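Local coordinates for putative methyl-accepting chemotaxis signal transduction protein (Campylobacter jejuni, PDB 6W3P), which probably senses chemical ligands through the double Cache-type sensor region of a chemotaxis receptor, and here binds the amino acid beta-methylnorleucine, at residues D31-N36 and I141-A146; G88-S93 and L108-K113; A78-L83 and Y131-L136. All coordinates share one frame; numbering follows the deposited sequence. Where two conformers were deposited one is given.

Interaction 1: D31-N36 and I141-A146. With NA (sodium ion), chain H.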
loop_
_atom_site.group_PDB
_atom_site.type_symbol
_atom_site.label_atom_id
_atom_site.label_comp_id
_atom_site.label_asym_id
_atom_site.label_seq_id
_atom_site.Cartn_x
_atom_site.Cartn_y
_atom_site.Cartn_z
ATOM N N ASP A 31 -5.161 1.592 -7.421
ATOM C CA ASP A 31 -4.581 2.634 -8.201
ATOM C C ASP A 31 -3.360 3.255 -7.467
ATOM O O ASP A 31 -2.401 3.669 -8.083
ATOM C CB ASP A 31 -5.621 3.693 -8.531
ATOM C CG ASP A 31 -6.722 3.207 -9.442
ATOM O OD1 ASP A 31 -6.604 2.109 -10.064
ATOM O OD2 ASP A 31 -7.701 3.982 -9.591
ATOM N N PHE A 32 -3.430 3.346 -6.156
ATOM C CA PHE A 32 -2.288 3.775 -5.328
ATOM C C PHE A 32 -1.100 2.868 -5.618
ATOM O O PHE A 32 0.012 3.336 -5.890
ATOM C CB PHE A 32 -2.686 3.763 -3.857
ATOM C CG PHE A 32 -1.557 4.120 -2.943
ATOM C CD1 PHE A 32 -1.245 5.423 -2.664
ATOM C CD2 PHE A 32 -0.844 3.135 -2.341
ATOM C CE1 PHE A 32 -0.200 5.715 -1.822
ATOM C CE2 PHE A 32 0.139 3.413 -1.398
ATOM C CZ PHE A 32 0.450 4.708 -1.155
ATOM N N ARG A 33 -1.327 1.559 -5.529
ATOM C CA ARG A 33 -0.232 0.629 -5.738
ATOM C C ARG A 33 0.378 0.778 -7.143
ATOM O O ARG A 33 1.579 0.884 -7.311
ATOM C CB ARG A 33 -0.656 -0.795 -5.492
ATOM C CG ARG A 33 0.494 -1.761 -5.697
ATOM C CD ARG A 33 0.305 -3.119 -5.081
ATOM N NE ARG A 33 0.279 -3.059 -3.633
ATOM C CZ ARG A 33 0.388 -4.120 -2.851
ATOM N NH1 ARG A 33 0.542 -5.317 -3.399
ATOM N NH2 ARG A 33 0.251 -3.995 -1.518
ATOM N N SER A 34 -0.481 0.782 -8.164
ATOM C CA SER A 34 -0.027 0.706 -9.523
ATOM C C SER A 34 0.653 1.982 -9.949
ATOM O O SER A 34 1.581 1.966 -10.775
ATOM C CB SER A 34 -1.188 0.344 -10.465
ATOM O OG SER A 34 -2.202 1.334 -10.480
ATOM N N THR A 35 0.233 3.110 -9.391
ATOM C CA THR A 35 0.943 4.327 -9.665
ATOM C C THR A 35 2.390 4.265 -9.120
ATOM O O THR A 35 3.347 4.697 -9.775
ATOM C CB THR A 35 0.162 5.501 -9.099
ATOM O OG1 THR A 35 -0.977 5.682 -9.947
ATOM C CG2 THR A 35 0.988 6.770 -9.054
ATOM N N ASN A 36 2.520 3.740 -7.915
ATOM C CA ASN A 36 3.835 3.625 -7.282
ATOM C C ASN A 36 4.686 2.580 -8.014
ATOM O O ASN A 36 5.893 2.758 -8.140
ATOM C CB ASN A 36 3.661 3.298 -5.805
ATOM C CG ASN A 36 3.114 4.475 -5.040
ATOM O OD1 ASN A 36 3.313 5.597 -5.454
ATOM N ND2 ASN A 36 2.342 4.221 -3.978
ATOM N N ILE A 141 5.270 2.662 3.122
ATOM C CA ILE A 141 5.210 1.476 2.292
ATOM C C ILE A 141 6.361 1.603 1.305
ATOM O O ILE A 141 6.560 2.689 0.720
ATOM C CB ILE A 141 3.862 1.370 1.526
ATOM C CG1 ILE A 141 2.708 1.249 2.528
ATOM C CG2 ILE A 141 3.883 0.227 0.519
ATOM C CD1 ILE A 141 1.350 1.578 1.939
ATOM N N THR A 142 7.163 0.537 1.242
ATOM C CA THR A 142 8.338 0.537 0.361
ATOM C C THR A 142 8.073 -0.358 -0.845
ATOM O O THR A 142 7.568 -1.457 -0.725
ATOM C CB THR A 142 9.580 0.060 1.125
ATOM O OG1 THR A 142 9.842 0.985 2.163
ATOM C CG2 THR A 142 10.792 -0.105 0.204
ATOM N N TYR A 143 8.443 0.167 -2.007
ATOM C CA TYR A 143 8.450 -0.553 -3.278
ATOM C C TYR A 143 9.927 -0.744 -3.606
ATOM O O TYR A 143 10.666 0.248 -3.720
ATOM C CB TYR A 143 7.771 0.314 -4.352
ATOM C CG TYR A 143 6.340 0.698 -4.016
ATOM C CD1 TYR A 143 6.094 1.725 -3.124
ATOM C CD2 TYR A 143 5.269 -0.087 -4.419
ATOM C CE1 TYR A 143 4.801 2.036 -2.739
ATOM C CE2 TYR A 143 3.969 0.165 -3.964
ATOM C CZ TYR A 143 3.751 1.254 -3.141
ATOM O OH TYR A 143 2.466 1.587 -2.722
ATOM N N SER A 144 10.346 -1.986 -3.777
ATOM C CA SER A 144 11.734 -2.243 -4.085
ATOM C C SER A 144 11.874 -3.089 -5.323
ATOM O O SER A 144 10.971 -3.865 -5.687
ATOM C CB SER A 144 12.476 -2.841 -2.887
ATOM O OG SER A 144 11.938 -4.072 -2.534
ATOM N N LYS A 145 13.029 -2.965 -5.975
ATOM C CA LYS A 145 13.247 -3.672 -7.232
ATOM C C LYS A 145 14.748 -3.853 -7.451
ATOM O O LYS A 145 15.498 -2.892 -7.446
ATOM C CB LYS A 145 12.660 -2.877 -8.401
ATOM C CG LYS A 145 12.718 -3.530 -9.774
ATOM C CD LYS A 145 11.890 -4.785 -9.792
ATOM C CE LYS A 145 11.505 -5.236 -11.180
ATOM N NZ LYS A 145 12.647 -5.672 -12.028
ATOM N N ALA A 146 15.152 -5.101 -7.661
ATOM C CA ALA A 146 16.538 -5.381 -8.017
ATOM C C ALA A 146 16.783 -4.952 -9.443
ATOM O O ALA A 146 16.049 -5.338 -10.373
ATOM C CB ALA A 146 16.846 -6.847 -7.832
HETATM NA NA NA H . -2.986 7.098 -8.855
HETATM O O HOH W 1 -1.807 9.517 -9.252
HETATM O O HOH W 2 -3.840 7.439 -6.344
HETATM O O HOH W 3 -5.022 7.317 -10.655
#
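Asn36 on helix segment 31-36 and Tyr143 on strand segment 141-146 have the nearest backbones, with their CA atoms 7.4 Å apart. The axes of the two short segments approach to 10.3 Å. They run in broadly the same direction, 40° apart. The contact sets the long helix 4-49 against strand 139-149 of the antiparallel sheet in the first PDC (Cache) module. A long N-terminal helix running beside two such modules is the usual plan of double Cache sensors.

Tyr143 is the main side chain from the strand. Asn36 lies over one face of its ring. The Asn36 CB makes a CH-pi contact there, 3.5 Å from the Tyr143 ring centroid and 18° off the ring normal. From there the Asn36 amide reaches on to the phenol oxygen. Asn36 ND2 donates a fairly straight hydrogen bond to Tyr143 OH at 2.9 Å. The position of this hydroxyl is somewhat doubtful, because it sits too near another part of the model.

Phe32 lies one helical turn before Asn36. Its CG is anti to the backbone N (chi1 177°), which brings the end of the ring in toward the strand. Phe32 CE2 meets Ile141 CD1 at 4.0 Å. The Asn36 ND2 stands 3.4 Å above the Phe32 ring plane, over its centre, while its bond goes off to the hydroxyl. Phe32 CE2 itself also lies near that oxygen. Ile161 of strand 152-162 touches Phe32, Asn36 and Tyr143 and adds to this buried patch. Arg33 flanks the tyrosine with its aliphatic part, and its charged end makes a cation-pi contact with Phe234.

Elsewhere on the helix, Thr35 OG1 binds a sodium ion at 2.7 Å, with three waters also bound to the ion.

Interaction 2: G88-S93 and L108-K113. With SKJ (beta-methylnorleucine), chain C.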
loop_
_atom_site.group_PDB
_atom_site.type_symbol
_atom_site.label_atom_id
_atom_site.label_comp_id
_atom_site.label_asym_id
_atom_site.label_seq_id
_atom_site.Cartn_x
_atom_site.Cartn_y
_atom_site.Cartn_z
ATOM N N GLY A 88 26.736 -3.110 1.105
ATOM C CA GLY A 88 25.975 -2.617 2.230
ATOM C C GLY A 88 25.693 -1.136 2.247
ATOM O O GLY A 88 24.898 -0.663 3.049
ATOM N N LYS A 89 26.288 -0.390 1.335
ATOM C CA LYS A 89 26.040 1.056 1.268
ATOM C C LYS A 89 24.762 1.334 0.501
ATOM O O LYS A 89 24.370 0.550 -0.371
ATOM C CB LYS A 89 27.200 1.727 0.588
ATOM C CG LYS A 89 28.508 1.532 1.369
ATOM C CD LYS A 89 29.449 2.662 1.039
ATOM C CE LYS A 89 30.843 2.425 1.555
ATOM N NZ LYS A 89 31.831 3.016 0.643
ATOM N N VAL A 90 24.157 2.477 0.811
ATOM C CA VAL A 90 22.967 2.960 0.162
ATOM C C VAL A 90 23.249 4.359 -0.359
ATOM O O VAL A 90 23.769 5.227 0.361
ATOM C CB VAL A 90 21.762 2.982 1.124
ATOM C CG1 VAL A 90 20.552 3.633 0.471
ATOM C CG2 VAL A 90 21.428 1.576 1.591
ATOM N N LEU A 91 22.814 4.601 -1.592
ATOM C CA LEU A 91 22.731 5.961 -2.097
ATOM C C LEU A 91 21.322 6.457 -1.808
ATOM O O LEU A 91 20.347 5.899 -2.312
ATOM C CB LEU A 91 23.042 6.037 -3.583
ATOM C CG LEU A 91 22.996 7.462 -4.177
ATOM C CD1 LEU A 91 24.092 8.400 -3.659
ATOM C CD2 LEU A 91 23.073 7.405 -5.674
ATOM N N LEU A 92 21.239 7.486 -0.961
ATOM C CA LEU A 92 19.941 7.915 -0.385
ATOM C C LEU A 92 19.581 9.332 -0.777
ATOM O O LEU A 92 20.297 10.287 -0.473
ATOM C CB LEU A 92 19.989 7.812 1.135
ATOM C CG LEU A 92 18.763 8.316 1.903
ATOM C CD1 LEU A 92 17.495 7.562 1.570
ATOM C CD2 LEU A 92 19.046 8.263 3.393
ATOM N N SER A 93 18.415 9.481 -1.420
ATOM C CA SER A 93 17.784 10.786 -1.615
ATOM C C SER A 93 16.601 10.897 -0.678
ATOM O O SER A 93 15.678 10.105 -0.726
ATOM C CB SER A 93 17.276 10.898 -3.055
ATOM O OG SER A 93 16.767 12.199 -3.316
ATOM N N LEU A 108 22.765 1.501 7.367
ATOM C CA LEU A 108 21.346 1.197 7.256
ATOM C C LEU A 108 21.045 -0.288 7.231
ATOM O O LEU A 108 19.879 -0.703 7.121
ATOM C CB LEU A 108 20.724 1.925 6.056
ATOM C CG LEU A 108 20.772 3.459 6.183
ATOM C CD1 LEU A 108 20.209 4.115 4.940
ATOM C CD2 LEU A 108 20.051 3.970 7.416
ATOM N N ASP A 109 22.076 -1.077 7.525
ATOM C CA ASP A 109 21.902 -2.499 7.764
ATOM C C ASP A 109 20.997 -3.116 6.720
ATOM O O ASP A 109 20.124 -3.926 7.033
ATOM C CB ASP A 109 21.330 -2.723 9.164
ATOM C CG ASP A 109 22.236 -2.179 10.259
ATOM O OD1 ASP A 109 23.471 -2.413 10.205
ATOM O OD2 ASP A 109 21.708 -1.552 11.208
ATOM N N ILE A 110 21.336 -2.891 5.457
ATOM C CA ILE A 110 20.377 -3.195 4.402
ATOM C C ILE A 110 20.165 -4.679 4.192
ATOM O O ILE A 110 19.065 -5.095 3.852
ATOM C CB ILE A 110 20.631 -2.454 3.091
ATOM C CG1 ILE A 110 21.884 -2.926 2.384
ATOM C CG2 ILE A 110 20.658 -0.974 3.345
ATOM C CD1 ILE A 110 22.183 -2.200 1.086
ATOM N N LYS A 111 21.187 -5.488 4.436
ATOM C CA LYS A 111 21.016 -6.906 4.208
ATOM C C LYS A 111 20.116 -7.601 5.234
ATOM O O LYS A 111 19.801 -8.781 5.084
ATOM C CB LYS A 111 22.351 -7.594 4.032
ATOM C CG LYS A 111 23.022 -7.169 2.742
ATOM C CD LYS A 111 24.327 -7.893 2.500
ATOM C CE LYS A 111 24.856 -7.572 1.114
ATOM N NZ LYS A 111 26.154 -8.244 0.846
ATOM N N THR A 112 19.713 -6.859 6.266
ATOM C CA THR A 112 18.768 -7.356 7.251
ATOM C C THR A 112 17.352 -6.879 6.960
ATOM O O THR A 112 16.430 -7.244 7.702
ATOM C CB THR A 112 19.106 -6.864 8.677
ATOM O OG1 THR A 112 18.852 -5.455 8.772
ATOM C CG2 THR A 112 20.567 -7.141 9.040
ATOM N N LYS A 113 17.188 -6.053 5.921
ATOM C CA LYS A 113 15.895 -5.453 5.618
ATOM C C LYS A 113 15.131 -6.287 4.589
ATOM O O LYS A 113 15.673 -6.727 3.568
ATOM C CB LYS A 113 16.088 -4.027 5.095
ATOM C CG LYS A 113 16.884 -3.095 6.003
ATOM C CD LYS A 113 16.056 -2.651 7.165
ATOM C CE LYS A 113 16.848 -1.861 8.171
ATOM N NZ LYS A 113 17.069 -0.479 7.688
HETATM N N SKJ C . 12.935 2.883 4.645
HETATM C CA SKJ C . 14.196 2.184 4.398
HETATM C C SKJ C . 14.501 1.416 5.676
HETATM O O SKJ C . 13.983 1.746 6.765
HETATM C CB SKJ C . 15.328 3.128 3.943
HETATM C CG1 SKJ C . 16.561 2.424 3.334
HETATM C CG2 SKJ C . 15.718 4.082 5.053
HETATM O OXT SKJ C . 15.330 0.475 5.613
HETATM C CAA SKJ C . 16.806 6.263 5.673
HETATM C CAB SKJ C . 16.469 5.309 4.515
HETATM O O HOH W 4 23.798 1.484 4.632
HETATM O O HOH W 5 24.113 -1.933 5.236
#
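Ile110 packs on the backbone at the start of segment 88-93. Ile110 CD1 rests 3.7 Å from Gly88 O and also touches Lys89 O. Val90 CB faces Leu108 CD1 at 4.3 Å. The Val90 and Ile110 side chains also adjoin, but their methyls are modelled too close for the detail to be trusted.

Water makes the polar links between the segments. Gly88 O accepts from two waters. Water 4 donates to Gly88 O at 2.9 Å and accepts from Leu108 N. Water 5 donates to Gly88 O at 2.6 Å and accepts from Ile110 N. Gly88 has a positive phi, a backbone conformation that suits glycine, because a side chain would collide with the carbonyl before it.

Strand 90-94 belongs to the sheet of the first PDC module. Segment 108-113 is the loop leading into helix 114-119, and together they line one side of the Cache ligand pocket.

Two leucines meet the aliphatic tail of the bound beta-methylnorleucine. Leu92 CD1 lies 3.8 Å from ligand CAB, and Leu108 CD1 lies 3.9 Å from the same ligand atom.

Lys113 makes the charged contact with the ligand. Its chain bends at chi2 (-75°) and chi4 (77°), which folds the amine back over its own loop. Lys113 NZ donates to Leu108 O at 2.9 Å, tilted 17° from the carbonyl plane. The same Lys113 NZ donates to the ligand carboxylate oxygen OXT at 2.9 Å.

Interaction 3: A78-L83 and Y131-L136. With SKJ (beta-methylnorleucine), chain C.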
loop_
_atom_site.group_PDB
_atom_site.type_symbol
_atom_site.label_atom_id
_atom_site.label_comp_id
_atom_site.label_asym_id
_atom_site.label_seq_id
_atom_site.Cartn_x
_atom_site.Cartn_y
_atom_site.Cartn_z
ATOM N N ALA A 78 7.968 11.614 -2.937
ATOM C CA ALA A 78 8.293 10.446 -2.100
ATOM C C ALA A 78 9.109 10.898 -0.880
ATOM O O ALA A 78 9.755 11.950 -0.888
ATOM C CB ALA A 78 9.045 9.403 -2.893
ATOM N N LEU A 79 9.106 10.083 0.162
ATOM C CA LEU A 79 9.895 10.382 1.359
ATOM C C LEU A 79 11.371 10.070 1.134
ATOM O O LEU A 79 12.242 10.900 1.404
ATOM C CB LEU A 79 9.397 9.567 2.544
ATOM C CG LEU A 79 8.117 10.109 3.159
ATOM C CD1 LEU A 79 7.588 9.148 4.217
ATOM C CD2 LEU A 79 8.343 11.511 3.721
ATOM N N ASN A 80 11.632 8.867 0.616
ATOM C CA ASN A 80 13.014 8.419 0.377
ATOM C C ASN A 80 13.005 7.702 -0.954
ATOM O O ASN A 80 12.099 6.906 -1.208
ATOM C CB ASN A 80 13.498 7.396 1.430
ATOM C CG ASN A 80 13.554 7.932 2.830
ATOM O OD1 ASN A 80 14.287 8.882 3.129
ATOM N ND2 ASN A 80 12.861 7.228 3.730
ATOM N N VAL A 81 14.093 7.832 -1.671
ATOM C CA VAL A 81 14.323 7.070 -2.921
ATOM C C VAL A 81 15.823 6.724 -2.888
ATOM O O VAL A 81 16.668 7.620 -2.665
ATOM C CB VAL A 81 13.978 7.892 -4.175
ATOM C CG1 VAL A 81 14.310 7.145 -5.428
ATOM C CG2 VAL A 81 12.518 8.287 -4.192
ATOM N N TYR A 82 16.134 5.450 -3.083
ATOM C CA TYR A 82 17.478 4.985 -2.765
ATOM C C TYR A 82 17.905 3.789 -3.582
ATOM O O TYR A 82 17.072 3.062 -4.117
ATOM C CB TYR A 82 17.646 4.711 -1.254
ATOM C CG TYR A 82 16.528 3.946 -0.655
ATOM C CD1 TYR A 82 15.392 4.600 -0.165
ATOM C CD2 TYR A 82 16.574 2.541 -0.566
ATOM C CE1 TYR A 82 14.341 3.872 0.387
ATOM C CE2 TYR A 82 15.536 1.820 -0.008
ATOM C CZ TYR A 82 14.417 2.489 0.466
ATOM O OH TYR A 82 13.421 1.756 1.034
ATOM N N LEU A 83 19.224 3.564 -3.609
ATOM C CA LEU A 83 19.772 2.403 -4.284
ATOM C C LEU A 83 20.758 1.741 -3.288
ATOM O O LEU A 83 21.792 2.318 -2.926
ATOM C CB LEU A 83 20.504 2.819 -5.555
ATOM C CG LEU A 83 21.125 1.692 -6.340
ATOM C CD1 LEU A 83 20.085 0.743 -6.904
ATOM C CD2 LEU A 83 22.009 2.265 -7.448
ATOM N N TYR A 131 5.567 0.016 7.602
ATOM C CA TYR A 131 6.502 -0.093 8.752
ATOM C C TYR A 131 7.108 1.281 9.069
ATOM O O TYR A 131 7.086 2.184 8.225
ATOM C CB TYR A 131 7.620 -1.133 8.493
ATOM C CG TYR A 131 8.577 -0.713 7.401
ATOM C CD1 TYR A 131 8.262 -0.876 6.060
ATOM C CD2 TYR A 131 9.766 -0.078 7.705
ATOM C CE1 TYR A 131 9.127 -0.468 5.061
ATOM C CE2 TYR A 131 10.640 0.361 6.728
ATOM C CZ TYR A 131 10.308 0.194 5.402
ATOM O OH TYR A 131 11.185 0.657 4.447
ATOM N N LEU A 132 7.670 1.427 10.272
ATOM C CA LEU A 132 8.252 2.708 10.683
ATOM C C LEU A 132 9.639 2.895 10.021
ATOM O O LEU A 132 10.561 2.139 10.329
ATOM C CB LEU A 132 8.356 2.760 12.215
ATOM C CG LEU A 132 8.780 4.136 12.762
ATOM C CD1 LEU A 132 7.700 5.182 12.509
ATOM C CD2 LEU A 132 9.097 4.070 14.246
ATOM N N ASP A 133 9.779 3.916 9.167
ATOM C CA ASP A 133 11.026 4.235 8.441
ATOM C C ASP A 133 12.098 4.465 9.492
ATOM O O ASP A 133 11.892 5.171 10.512
ATOM C CB ASP A 133 10.846 5.489 7.577
ATOM C CG ASP A 133 12.116 5.930 6.894
ATOM O OD1 ASP A 133 12.794 5.056 6.363
ATOM O OD2 ASP A 133 12.395 7.164 6.833
ATOM N N THR A 134 13.291 3.953 9.182
ATOM C CA THR A 134 14.377 3.962 10.153
ATOM C C THR A 134 14.790 5.388 10.526
ATOM O O THR A 134 14.798 5.770 11.670
ATOM C CB THR A 134 15.602 3.174 9.657
ATOM O OG1 THR A 134 16.131 3.812 8.501
ATOM C CG2 THR A 134 15.230 1.776 9.289
ATOM N N VAL A 135 14.956 6.231 9.534
ATOM C CA VAL A 135 15.511 7.526 9.831
ATOM C C VAL A 135 14.444 8.594 9.991
ATOM O O VAL A 135 14.550 9.443 10.880
ATOM C CB VAL A 135 16.524 7.971 8.765
ATOM C CG1 VAL A 135 17.693 7.006 8.723
ATOM C CG2 VAL A 135 15.875 8.100 7.394
ATOM N N LEU A 136 13.420 8.570 9.138
ATOM C CA LEU A 136 12.446 9.669 9.160
ATOM C C LEU A 136 11.374 9.483 10.219
ATOM O O LEU A 136 10.627 10.422 10.491
ATOM C CB LEU A 136 11.767 9.847 7.806
ATOM C CG LEU A 136 12.695 10.358 6.712
ATOM C CD1 LEU A 136 12.013 10.280 5.370
ATOM C CD2 LEU A 136 13.127 11.797 6.947
HETATM N N SKJ C . 12.935 2.883 4.645
HETATM C CA SKJ C . 14.196 2.184 4.398
HETATM C C SKJ C . 14.501 1.416 5.676
HETATM O O SKJ C . 13.983 1.746 6.765
HETATM C CB SKJ C . 15.328 3.128 3.943
HETATM C CG1 SKJ C . 16.561 2.424 3.334
HETATM C CG2 SKJ C . 15.718 4.082 5.053
HETATM O OXT SKJ C . 15.330 0.475 5.613
HETATM C CAA SKJ C . 16.806 6.263 5.673
HETATM C CAB SKJ C . 16.469 5.309 4.515
#
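Asp133 meets Asn80 directly, beside the bound beta-methylnorleucine, in the amino-acid pocket of the first PDC (Cache) module. From CB, Asp133 sends CG anti to its backbone N (chi1 175°), which turns the carboxylate toward Asn80 and the ligand. At CG the two carboxylate oxygens divide their work.

OD2 serves the protein. Asn80 ND2 donates to Asp133 OD2 at 3.1 Å, with the oxygen lying close to the amide plane. Leu136 N donates to the same Asp133 OD2 at 2.9 Å, closing an Asx motif. The two donors come from opposite faces of the carboxylate, 48° and 55° out of its plane. They should fix its rotation. Asn80 ND2 is also hydrogen-bonded to Asp160 OD2.

OD1 serves the ligand. Asp133 OD1 accepts from the ligand N at 2.8 Å. Tyr131 OH accepts from that same ligand N at 2.8 Å and is also hydrogen-bonded to Thr142 OG1. Thr134 N and OG1 make weak hydrogen bonds to ligand O.

Nonbonded packing flanks these bonds. Leu136 CD1 packs on Leu79 CB at 3.9 Å and beside Asn80 OD1. Tyr82 turns one ring face to the ligand, whose CG1 methyl lies 3.5 Å above the ring plane.

Asn80 and the Leu136 N-H thus act as a second shell that positions Asp133. With Asp160 also bonded to the ligand, this acidic setting probably favours a charged ammonium group, consistent with recognition of an amino acid.

Interactions 2 and 3 line one ligand pocket, with centres about 10 Å apart. Between them they hold both polar groups of the bound amino acid, carboxylate and amino group. Trp115 and Asp160 add further hydrogen bonds. Strands 80-84 and 90-94 are neighbours in the sheet, and Ser93 N lies 2.8 Å from Val81 O. Interaction 1 lies farther from the ligand, at the long helix, its centre about 13 Å from that of interaction 3. It nevertheless touches interaction 3 through strand 139-149: Thr142 OG1 lies 2.7 Å from Tyr131 OH, a probable hydrogen bond. Along the chain, interaction 1 encloses interaction 3, which encloses interaction 2.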